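Local coordinates for protein PKS (Streptomyces sp. CNQ431, PDB 5YDA) that probably loads acyl building blocks onto a carrier protein, as the broadly selective acyltransferase domain of the splenocin polyketide synthase, at residues A[367-372]-A[416-421]; A[112-117]-A[184-189]; A[300-305]-A[347-352]. All coordinates share one frame; numbering follows the deposited sequence.

Overall arrangement
Along the chain interaction 2 (112-117 with 184-189) closes first, interaction 3 (300-305 with 347-352) follows, and interaction 1 (367-372 with 416-421) comes last. Interactions 1 and 2 have centres about 11 Å apart and share the mixed sheet of the acyltransferase domain, where strands 369-372 and 112-116 run side by side and parallel; Val371 N lies 2.8 Å from Ala113 O, a probable hydrogen bond. Interaction 3 has its centre about 28 Å from that of interaction 2 and about 35 Å from that of interaction 1, across the chain's centre from the latter. Two contacts thus pack helices on the central sheet, while the third joins a loop to the end of helix 342-350, farther from the chain's centre.

Interaction 1 (A[367-372]-A[416-421]); sequences RPVLVE and GRLWSA
The isopropyl groups of Val369 and Val371 and the distal methyl of Leu418 form a small apolar triangle between strand 369-372 and helix 407-420. Leu418 comes in at a slant to both valines and touches them with one branch, CD2. This methyl lies 3.9 Å from Val369 CG1 and 3.8 Å from Val371 CG2. Those two valine methyls are themselves 4.1 Å apart, Val369 CG1 to Val371 CG2, so the leucine branch rests against both methyls at once. Leu418 leaves its helix alongside the strand rather than straight at it; with CG set opposite the carbonyl carbon (chi1 -81°) and the chain extended beyond it (chi2 164°), the branch reaches the strand.

The two valines share a rotamer but turn different methyls to Leu418, CG1 from Val369 and CG2 from Val371. Val369 points its side chain at the helix and uses both branches: CG1, lying opposite the backbone N (chi1 -179°), meets Leu418, while CG2 faces Ala421, with 4.2 Å between Val369 CG2 and Ala421 CB. Leu418 and Ala421, three residues apart, both reach the strand. No hydrogen bond crosses the contact, and all four touching residues are buried.

Strand 369-372 is flanked in its sheet by strands 112-116 and 394-395, and Val395 of the latter also packs against Val369 and Leu418. On another side of the helix, Trp419 makes a cation-pi contact with Arg80 and packs on Thr82, so helix 407-420 bridges the acyltransferase sheet and the two-stranded sheet containing strand 79-85.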
loop_
_atom_site.group_PDB
_atom_site.type_symbol
_atom_site.label_atom_id
_atom_site.label_comp_id
_atom_site.label_asym_id
_atom_site.label_seq_id
_atom_site.Cartn_x
_atom_site.Cartn_y
_atom_site.Cartn_z
ATOM N N ARG A 367 -8.419 4.675 14.942
ATOM C CA ARG A 367 -7.080 5.223 15.152
ATOM C C ARG A 367 -6.003 4.162 14.918
ATOM O O ARG A 367 -5.093 3.997 15.741
ATOM C CB ARG A 367 -6.976 5.841 16.547
ATOM C CG ARG A 367 -7.672 7.214 16.596
ATOM C CD ARG A 367 -7.678 7.861 17.969
ATOM N NE ARG A 367 -6.383 7.754 18.625
ATOM C CZ ARG A 367 -5.459 8.714 18.630
ATOM N NH1 ARG A 367 -5.680 9.872 18.008
ATOM N NH2 ARG A 367 -4.309 8.514 19.262
ATOM N N PRO A 368 -6.042 3.457 13.789
ATOM C CA PRO A 368 -5.162 2.302 13.611
ATOM C C PRO A 368 -3.780 2.700 13.110
ATOM O O PRO A 368 -3.563 3.800 12.599
ATOM C CB PRO A 368 -5.906 1.475 12.564
ATOM C CG PRO A 368 -6.536 2.526 11.689
ATOM C CD PRO A 368 -6.829 3.726 12.572
ATOM N N VAL A 369 -2.830 1.776 13.304
ATOM C CA VAL A 369 -1.582 1.817 12.557
ATOM C C VAL A 369 -1.907 1.774 11.066
ATOM O O VAL A 369 -2.710 0.948 10.608
ATOM C CB VAL A 369 -0.673 0.649 12.977
ATOM C CG1 VAL A 369 0.653 0.688 12.210
ATOM C CG2 VAL A 369 -0.415 0.653 14.497
ATOM N N LEU A 370 -1.303 2.673 10.301
ATOM C CA LEU A 370 -1.550 2.761 8.865
ATOM C C LEU A 370 -0.412 2.070 8.112
ATOM O O LEU A 370 0.744 2.514 8.170
ATOM C CB LEU A 370 -1.685 4.219 8.431
ATOM C CG LEU A 370 -2.733 5.031 9.177
ATOM C CD1 LEU A 370 -2.845 6.416 8.568
ATOM C CD2 LEU A 370 -4.071 4.318 9.137
ATOM N N VAL A 371 -0.737 0.990 7.409
ATOM C CA VAL A 371 0.250 0.145 6.753
ATOM C C VAL A 371 -0.007 0.244 5.262
ATOM O O VAL A 371 -1.039 -0.237 4.765
ATOM C CB VAL A 371 0.182 -1.314 7.229
ATOM C CG1 VAL A 371 1.293 -2.139 6.592
ATOM C CG2 VAL A 371 0.262 -1.388 8.744
ATOM N N GLU A 372 0.904 0.902 4.555
ATOM C CA GLU A 372 0.794 1.009 3.108
ATOM C C GLU A 372 1.274 -0.297 2.485
ATOM O O GLU A 372 2.351 -0.797 2.831
ATOM C CB GLU A 372 1.616 2.193 2.594
ATOM C CG GLU A 372 1.464 2.438 1.117
ATOM C CD GLU A 372 1.629 3.905 0.715
ATOM O OE1 GLU A 372 2.055 4.745 1.553
ATOM O OE2 GLU A 372 1.351 4.207 -0.465
ATOM N N GLY A 416 9.196 -5.515 12.091
ATOM C CA GLY A 416 9.727 -5.059 13.366
ATOM C C GLY A 416 9.006 -3.823 13.868
ATOM O O GLY A 416 8.620 -3.737 15.042
ATOM N N ARG A 417 8.785 -2.859 12.972
ATOM C CA ARG A 417 8.087 -1.638 13.354
ATOM C C ARG A 417 6.663 -1.934 13.809
ATOM O O ARG A 417 6.180 -1.352 14.791
ATOM C CB ARG A 417 8.091 -0.673 12.178
ATOM C CG ARG A 417 7.593 0.703 12.502
ATOM C CD ARG A 417 7.786 1.586 11.282
ATOM N NE ARG A 417 6.967 2.783 11.371
ATOM C CZ ARG A 417 7.418 3.932 11.854
ATOM N NH1 ARG A 417 8.681 3.998 12.261
ATOM N NH2 ARG A 417 6.611 4.991 11.926
ATOM N N LEU A 418 5.980 -2.846 13.118
ATOM C CA LEU A 418 4.647 -3.240 13.555
ATOM C C LEU A 418 4.684 -3.832 14.968
ATOM O O LEU A 418 3.843 -3.495 15.810
ATOM C CB LEU A 418 4.046 -4.216 12.543
ATOM C CG LEU A 418 3.454 -3.524 11.311
ATOM C CD1 LEU A 418 3.232 -4.505 10.176
ATOM C CD2 LEU A 418 2.140 -2.828 11.682
ATOM N N TRP A 419 5.674 -4.687 15.257
ATOM C CA TRP A 419 5.805 -5.212 16.613
ATOM C C TRP A 419 6.074 -4.095 17.615
ATOM O O TRP A 419 5.478 -4.068 18.700
ATOM C CB TRP A 419 6.917 -6.261 16.683
ATOM C CG TRP A 419 7.164 -6.755 18.100
ATOM C CD1 TRP A 419 6.495 -7.759 18.747
ATOM C CD2 TRP A 419 8.134 -6.255 19.036
ATOM N NE1 TRP A 419 6.989 -7.914 20.020
ATOM C CE2 TRP A 419 7.997 -7.008 20.223
ATOM C CE3 TRP A 419 9.110 -5.250 18.982
ATOM C CZ2 TRP A 419 8.795 -6.785 21.346
ATOM C CZ3 TRP A 419 9.905 -5.035 20.092
ATOM C CH2 TRP A 419 9.739 -5.794 21.265
ATOM N N SER A 420 6.969 -3.163 17.269
ATOM C CA SER A 420 7.289 -2.063 18.176
ATOM C C SER A 420 6.060 -1.232 18.525
ATOM O O SER A 420 5.978 -0.680 19.628
ATOM C CB SER A 420 8.369 -1.173 17.564
ATOM O OG SER A 420 9.621 -1.838 17.565
ATOM N N ALA A 421 5.105 -1.116 17.604
ATOM C CA ALA A 421 3.896 -0.353 17.878
ATOM C C ALA A 421 2.878 -1.141 18.685
ATOM O O ALA A 421 1.868 -0.563 19.109
ATOM C CB ALA A 421 3.254 0.115 16.569
#

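Interaction 2 (A[112-117]-A[184-189]); sequences VAFLLP and RTLMEE
The 2.9 Å hydrogen bond from Glu188 N to Arg184 O closes the helical turn from which Leu186 and Met187 meet the ring of Phe114. Across the contact itself there is no polar bond: one aromatic side chain spans the space between strand 112-116 and the end of helix 169-188, whose backbones stay well apart, 10.2 Å from Phe114 CA to Leu186 CA. The far end of the ring does the touching. Phe114 CZ comes to 4.2 Å from Leu186 CB, and its ring neighbour Phe114 CE2 comes equally close, 4.2 Å, to Met187 CG. Both approaches are oblique to the ring, and both use the parts of the helical side chains close to the backbone rather than their ends.

Phe114 points toward the helix. Its chi2 of -2° brings the ring close to the plane of CA, CB and CG, an uncommon setting for phenylalanine, which is usually turned nearly perpendicular. Leu186 also points at the strand. Met187 touches the ring with CG, while its sulfur turns back along the helix, where Met187 SD lies 3.9 Å above the guanidinium plane of Arg184, offset toward its rim.

Ala183 from the same helix and Val371 from the adjoining strand also pack against Phe114; Phe114, Leu186 and Met187 are all buried. Strand 112-116 lies between the parallel strands 195-198 and 369-372, and helix 169-188 precedes strand 195-198 in the long, mostly helical connection from strand 112-116. Helix packing on a parallel sheet in this way is characteristic of the beta-alpha-beta crossovers in the alpha/beta-hydrolase-like core of acyltransferase domains.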
loop_
_atom_site.group_PDB
_atom_site.type_symbol
_atom_site.label_atom_id
_atom_site.label_comp_id
_atom_site.label_asym_id
_atom_site.label_seq_id
_atom_site.Cartn_x
_atom_site.Cartn_y
_atom_site.Cartn_z
ATOM N N VAL A 112 -5.094 -2.264 13.047
ATOM C CA VAL A 112 -4.227 -2.203 11.877
ATOM C C VAL A 112 -5.080 -1.941 10.639
ATOM O O VAL A 112 -6.102 -2.607 10.434
ATOM C CB VAL A 112 -3.420 -3.508 11.711
ATOM C CG1 VAL A 112 -2.588 -3.498 10.409
ATOM C CG2 VAL A 112 -2.544 -3.746 12.936
ATOM N N ALA A 113 -4.645 -1.003 9.795
ATOM C CA ALA A 113 -5.300 -0.750 8.517
ATOM C C ALA A 113 -4.302 -0.915 7.375
ATOM O O ALA A 113 -3.139 -0.520 7.495
ATOM C CB ALA A 113 -5.917 0.655 8.481
ATOM N N PHE A 114 -4.753 -1.507 6.270
ATOM C CA PHE A 114 -3.959 -1.601 5.052
ATOM C C PHE A 114 -4.382 -0.488 4.103
ATOM O O PHE A 114 -5.586 -0.293 3.870
ATOM C CB PHE A 114 -4.139 -2.955 4.353
ATOM C CG PHE A 114 -3.420 -4.099 5.009
ATOM C CD1 PHE A 114 -2.632 -3.904 6.133
ATOM C CD2 PHE A 114 -3.541 -5.388 4.492
ATOM C CE1 PHE A 114 -1.975 -4.978 6.731
ATOM C CE2 PHE A 114 -2.890 -6.447 5.081
ATOM C CZ PHE A 114 -2.104 -6.241 6.202
ATOM N N LEU A 115 -3.399 0.223 3.542
ATOM C CA LEU A 115 -3.635 1.265 2.542
ATOM C C LEU A 115 -3.100 0.778 1.195
ATOM O O LEU A 115 -1.909 0.466 1.074
ATOM C CB LEU A 115 -2.963 2.582 2.947
ATOM C CG LEU A 115 -3.649 3.496 3.995
ATOM C CD1 LEU A 115 -4.130 2.740 5.237
ATOM C CD2 LEU A 115 -2.727 4.647 4.423
ATOM N N LEU A 116 -3.970 0.745 0.182
ATOM C CA LEU A 116 -3.668 0.120 -1.106
ATOM C C LEU A 116 -3.574 1.167 -2.209
ATOM O O LEU A 116 -4.609 1.728 -2.601
ATOM C CB LEU A 116 -4.744 -0.907 -1.460
ATOM C CG LEU A 116 -4.936 -2.239 -0.717
ATOM C CD1 LEU A 116 -3.628 -3.053 -0.553
ATOM C CD2 LEU A 116 -5.670 -2.069 0.580
ATOM N N PRO A 117 -2.390 1.454 -2.752
ATOM C CA PRO A 117 -2.266 2.549 -3.726
ATOM C C PRO A 117 -2.911 2.229 -5.063
ATOM O O PRO A 117 -3.208 1.079 -5.400
ATOM C CB PRO A 117 -0.748 2.745 -3.875
ATOM C CG PRO A 117 -0.106 1.651 -3.115
ATOM C CD PRO A 117 -1.099 1.089 -2.152
ATOM N N ARG A 184 -1.294 -10.656 1.251
ATOM C CA ARG A 184 -1.366 -12.059 1.680
ATOM C C ARG A 184 -0.135 -12.455 2.487
ATOM O O ARG A 184 -0.246 -13.179 3.482
ATOM C CB ARG A 184 -1.506 -13.010 0.491
ATOM C CG ARG A 184 -2.694 -12.785 -0.429
ATOM C CD ARG A 184 -4.038 -12.800 0.276
ATOM N NE ARG A 184 -4.143 -13.854 1.273
ATOM C CZ ARG A 184 -5.211 -14.046 2.038
ATOM N NH1 ARG A 184 -5.203 -15.012 2.941
ATOM N NH2 ARG A 184 -6.284 -13.276 1.896
ATOM N N THR A 185 1.049 -11.990 2.075
ATOM C CA THR A 185 2.270 -12.325 2.807
ATOM C C THR A 185 2.226 -11.797 4.232
ATOM O O THR A 185 2.614 -12.495 5.173
ATOM C CB THR A 185 3.490 -11.773 2.067
ATOM O OG1 THR A 185 3.558 -12.352 0.758
ATOM C CG2 THR A 185 4.748 -12.085 2.811
ATOM N N LEU A 186 1.752 -10.568 4.419
ATOM C CA LEU A 186 1.658 -10.026 5.774
ATOM C C LEU A 186 0.615 -10.777 6.596
ATOM O O LEU A 186 0.813 -11.020 7.792
ATOM C CB LEU A 186 1.330 -8.528 5.721
ATOM C CG LEU A 186 2.546 -7.650 5.419
ATOM C CD1 LEU A 186 2.118 -6.319 4.880
ATOM C CD2 LEU A 186 3.306 -7.452 6.690
ATOM N N MET A 187 -0.503 -11.152 5.971
ATOM C CA MET A 187 -1.553 -11.848 6.704
ATOM C C MET A 187 -1.081 -13.224 7.168
ATOM O O MET A 187 -1.370 -13.638 8.297
ATOM C CB MET A 187 -2.809 -11.944 5.844
ATOM C CG MET A 187 -3.496 -10.578 5.612
ATOM S SD MET A 187 -4.688 -10.611 4.247
ATOM C CE MET A 187 -6.243 -10.765 5.121
ATOM N N GLU A 188 -0.307 -13.925 6.334
ATOM C CA GLU A 188 0.241 -15.204 6.776
ATOM C C GLU A 188 1.229 -15.032 7.924
ATOM O O GLU A 188 1.364 -15.934 8.754
ATOM C CB GLU A 188 0.892 -15.944 5.609
ATOM C CG GLU A 188 -0.127 -16.423 4.585
ATOM C CD GLU A 188 -1.054 -17.484 5.157
ATOM O OE1 GLU A 188 -2.287 -17.369 4.968
ATOM O OE2 GLU A 188 -0.545 -18.424 5.813
ATOM N N GLU A 189 1.920 -13.897 8.004
ATOM C CA GLU A 189 2.719 -13.629 9.192
ATOM C C GLU A 189 1.867 -13.293 10.409
ATOM O O GLU A 189 2.429 -13.041 11.479
ATOM C CB GLU A 189 3.698 -12.474 8.953
ATOM C CG GLU A 189 4.620 -12.636 7.772
ATOM C CD GLU A 189 5.820 -13.524 8.068
ATOM O OE1 GLU A 189 6.405 -14.056 7.094
ATOM O OE2 GLU A 189 6.174 -13.686 9.261
#

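Interaction 3 (A[300-305]-A[347-352]); sequences HVLDPI and DHTRRT
The backbones of the 3-10 segment around Leu302 and the end of helix 342-350 approach to 6.7 Å, Leu302 CA to Arg350 CA. Arg350 carries most of the contact. A bend at chi2 (63°) turns its chain toward the loop and lays one face of the guanidinium against the backbone of His300, whose N sits over its centre, 3.4 Å from Arg350 CZ. At its edge, Arg350 NE donates to Asp303 OD1 at 3.1 Å, a hydrogen bond within a salt bridge, bent to 142°. OD1 lies in the guanidinium plane and is met on its syn side, but from well out of the carboxylate plane, the planes 42° apart. A water joins the other ends, donating to Asp303 OD2 (2.8 Å) and accepting from Arg350 NH2 (3.1 Å).

The loop follows strand 288-290 of the antiparallel sheet, consistent with the ferredoxin-like subdomain of acyltransferases, and is tied here to helix 342-350, which packs on helix 201-210 through Thr349 on Tyr204.

Leu302 and Thr349 cross at about a right angle, with 3.5 Å from Leu302 CD1 to Thr349 CG2. Thr349 OG1 is hydrogen-bonded to Arg225 NE, and His300 ND1 to Ser255 OG.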
loop_
_atom_site.group_PDB
_atom_site.type_symbol
_atom_site.label_atom_id
_atom_site.label_comp_id
_atom_site.label_asym_id
_atom_site.label_seq_id
_atom_site.Cartn_x
_atom_site.Cartn_y
_atom_site.Cartn_z
ATOM N N HIS A 300 -16.119 12.494 -16.589
ATOM C CA HIS A 300 -17.122 12.309 -17.631
ATOM C C HIS A 300 -16.553 11.587 -18.852
ATOM O O HIS A 300 -17.296 10.909 -19.570
ATOM C CB HIS A 300 -17.686 13.667 -18.037
ATOM C CG HIS A 300 -16.666 14.550 -18.675
ATOM N ND1 HIS A 300 -15.758 15.287 -17.938
ATOM C CD2 HIS A 300 -16.358 14.757 -19.978
ATOM C CE1 HIS A 300 -14.957 15.937 -18.764
ATOM N NE2 HIS A 300 -15.296 15.631 -20.007
ATOM N N VAL A 301 -15.241 11.682 -19.087
ATOM C CA VAL A 301 -14.616 10.993 -20.222
ATOM C C VAL A 301 -14.911 9.487 -20.220
ATOM O O VAL A 301 -14.879 8.838 -21.272
ATOM C CB VAL A 301 -13.095 11.265 -20.227
ATOM C CG1 VAL A 301 -12.395 10.448 -21.306
ATOM C CG2 VAL A 301 -12.815 12.758 -20.430
ATOM N N LEU A 302 -15.200 8.905 -19.058
ATOM C CA LEU A 302 -15.479 7.474 -19.019
ATOM C C LEU A 302 -16.933 7.121 -19.340
ATOM O O LEU A 302 -17.232 5.930 -19.464
ATOM C CB LEU A 302 -15.124 6.896 -17.643
ATOM C CG LEU A 302 -13.666 6.973 -17.192
ATOM C CD1 LEU A 302 -13.476 6.070 -15.989
ATOM C CD2 LEU A 302 -12.709 6.614 -18.322
ATOM N N ASP A 303 -17.835 8.107 -19.454
ATOM C CA ASP A 303 -19.261 7.837 -19.662
ATOM C C ASP A 303 -19.545 6.796 -20.744
ATOM O O ASP A 303 -20.296 5.850 -20.467
ATOM C CB ASP A 303 -20.006 9.142 -19.974
ATOM C CG ASP A 303 -20.288 9.969 -18.736
ATOM O OD1 ASP A 303 -20.247 9.424 -17.618
ATOM O OD2 ASP A 303 -20.579 11.174 -18.884
ATOM N N PRO A 304 -18.967 6.871 -21.951
ATOM C CA PRO A 304 -19.289 5.859 -22.975
ATOM C C PRO A 304 -18.978 4.409 -22.594
ATOM O O PRO A 304 -19.561 3.511 -23.210
ATOM C CB PRO A 304 -18.448 6.300 -24.185
ATOM C CG PRO A 304 -18.232 7.775 -23.990
ATOM C CD PRO A 304 -18.086 7.929 -22.495
ATOM N N ILE A 305 -18.094 4.126 -21.629
ATOM C CA ILE A 305 -17.743 2.735 -21.321
ATOM C C ILE A 305 -18.335 2.244 -20.014
ATOM O O ILE A 305 -18.063 1.106 -19.623
ATOM C CB ILE A 305 -16.218 2.499 -21.338
ATOM C CG1 ILE A 305 -15.471 3.477 -20.416
ATOM C CG2 ILE A 305 -15.691 2.627 -22.755
ATOM C CD1 ILE A 305 -15.559 3.194 -18.892
ATOM N N ASP A 347 -20.420 3.450 -10.129
ATOM C CA ASP A 347 -20.228 4.791 -9.576
ATOM C C ASP A 347 -18.796 4.997 -9.098
ATOM O O ASP A 347 -18.229 6.086 -9.250
ATOM C CB ASP A 347 -21.189 5.034 -8.409
ATOM C CG ASP A 347 -22.617 5.238 -8.858
ATOM O OD1 ASP A 347 -22.836 5.569 -10.042
ATOM O OD2 ASP A 347 -23.521 5.071 -8.015
ATOM N N HIS A 348 -18.208 3.968 -8.488
ATOM C CA HIS A 348 -16.853 4.093 -7.978
ATOM C C HIS A 348 -15.892 4.538 -9.074
ATOM O O HIS A 348 -15.034 5.399 -8.843
ATOM C CB HIS A 348 -16.395 2.769 -7.367
ATOM C CG HIS A 348 -14.955 2.775 -6.977
ATOM N ND1 HIS A 348 -13.967 2.243 -7.778
ATOM C CD2 HIS A 348 -14.327 3.288 -5.891
ATOM C CE1 HIS A 348 -12.793 2.419 -7.196
ATOM N NE2 HIS A 348 -12.985 3.047 -6.048
ATOM N N THR A 349 -16.056 3.993 -10.285
ATOM C CA THR A 349 -15.182 4.305 -11.410
ATOM C C THR A 349 -15.498 5.662 -12.033
ATOM O O THR A 349 -14.596 6.318 -12.574
ATOM C CB THR A 349 -15.283 3.173 -12.444
ATOM O OG1 THR A 349 -14.537 2.043 -11.964
ATOM C CG2 THR A 349 -14.768 3.582 -13.843
ATOM N N ARG A 350 -16.746 6.120 -11.941
ATOM C CA ARG A 350 -17.113 7.404 -12.526
ATOM C C ARG A 350 -16.859 8.581 -11.584
ATOM O O ARG A 350 -16.517 9.674 -12.043
ATOM C CB ARG A 350 -18.589 7.380 -12.937
ATOM C CG ARG A 350 -19.149 8.718 -13.382
ATOM C CD ARG A 350 -18.460 9.224 -14.630
ATOM N NE ARG A 350 -18.945 10.545 -15.023
ATOM C CZ ARG A 350 -18.621 11.689 -14.412
ATOM N NH1 ARG A 350 -17.809 11.699 -13.357
ATOM N NH2 ARG A 350 -19.122 12.832 -14.853
ATOM N N ARG A 351 -17.004 8.381 -10.286
ATOM C CA ARG A 351 -17.111 9.480 -9.343
ATOM C C ARG A 351 -15.790 9.764 -8.639
ATOM O O ARG A 351 -14.850 8.959 -8.634
ATOM C CB ARG A 351 -18.210 9.187 -8.318
ATOM C CG ARG A 351 -19.610 9.323 -8.951
ATOM C CD ARG A 351 -20.741 9.029 -7.994
ATOM N NE ARG A 351 -20.668 9.783 -6.741
ATOM C CZ ARG A 351 -21.476 9.560 -5.703
ATOM N NH1 ARG A 351 -22.410 8.615 -5.788
ATOM N NH2 ARG A 351 -21.357 10.269 -4.584
ATOM N N THR A 352 -15.743 10.951 -8.047
ATOM C CA THR A 352 -14.566 11.431 -7.351
ATOM C C THR A 352 -14.082 10.422 -6.321
ATOM O O THR A 352 -14.871 9.867 -5.548
ATOM C CB THR A 352 -14.899 12.766 -6.677
ATOM O OG1 THR A 352 -15.418 13.676 -7.665
ATOM C CG2 THR A 352 -13.645 13.368 -6.005
HETATM O O HOH W 1 -21.431 12.881 -16.897
#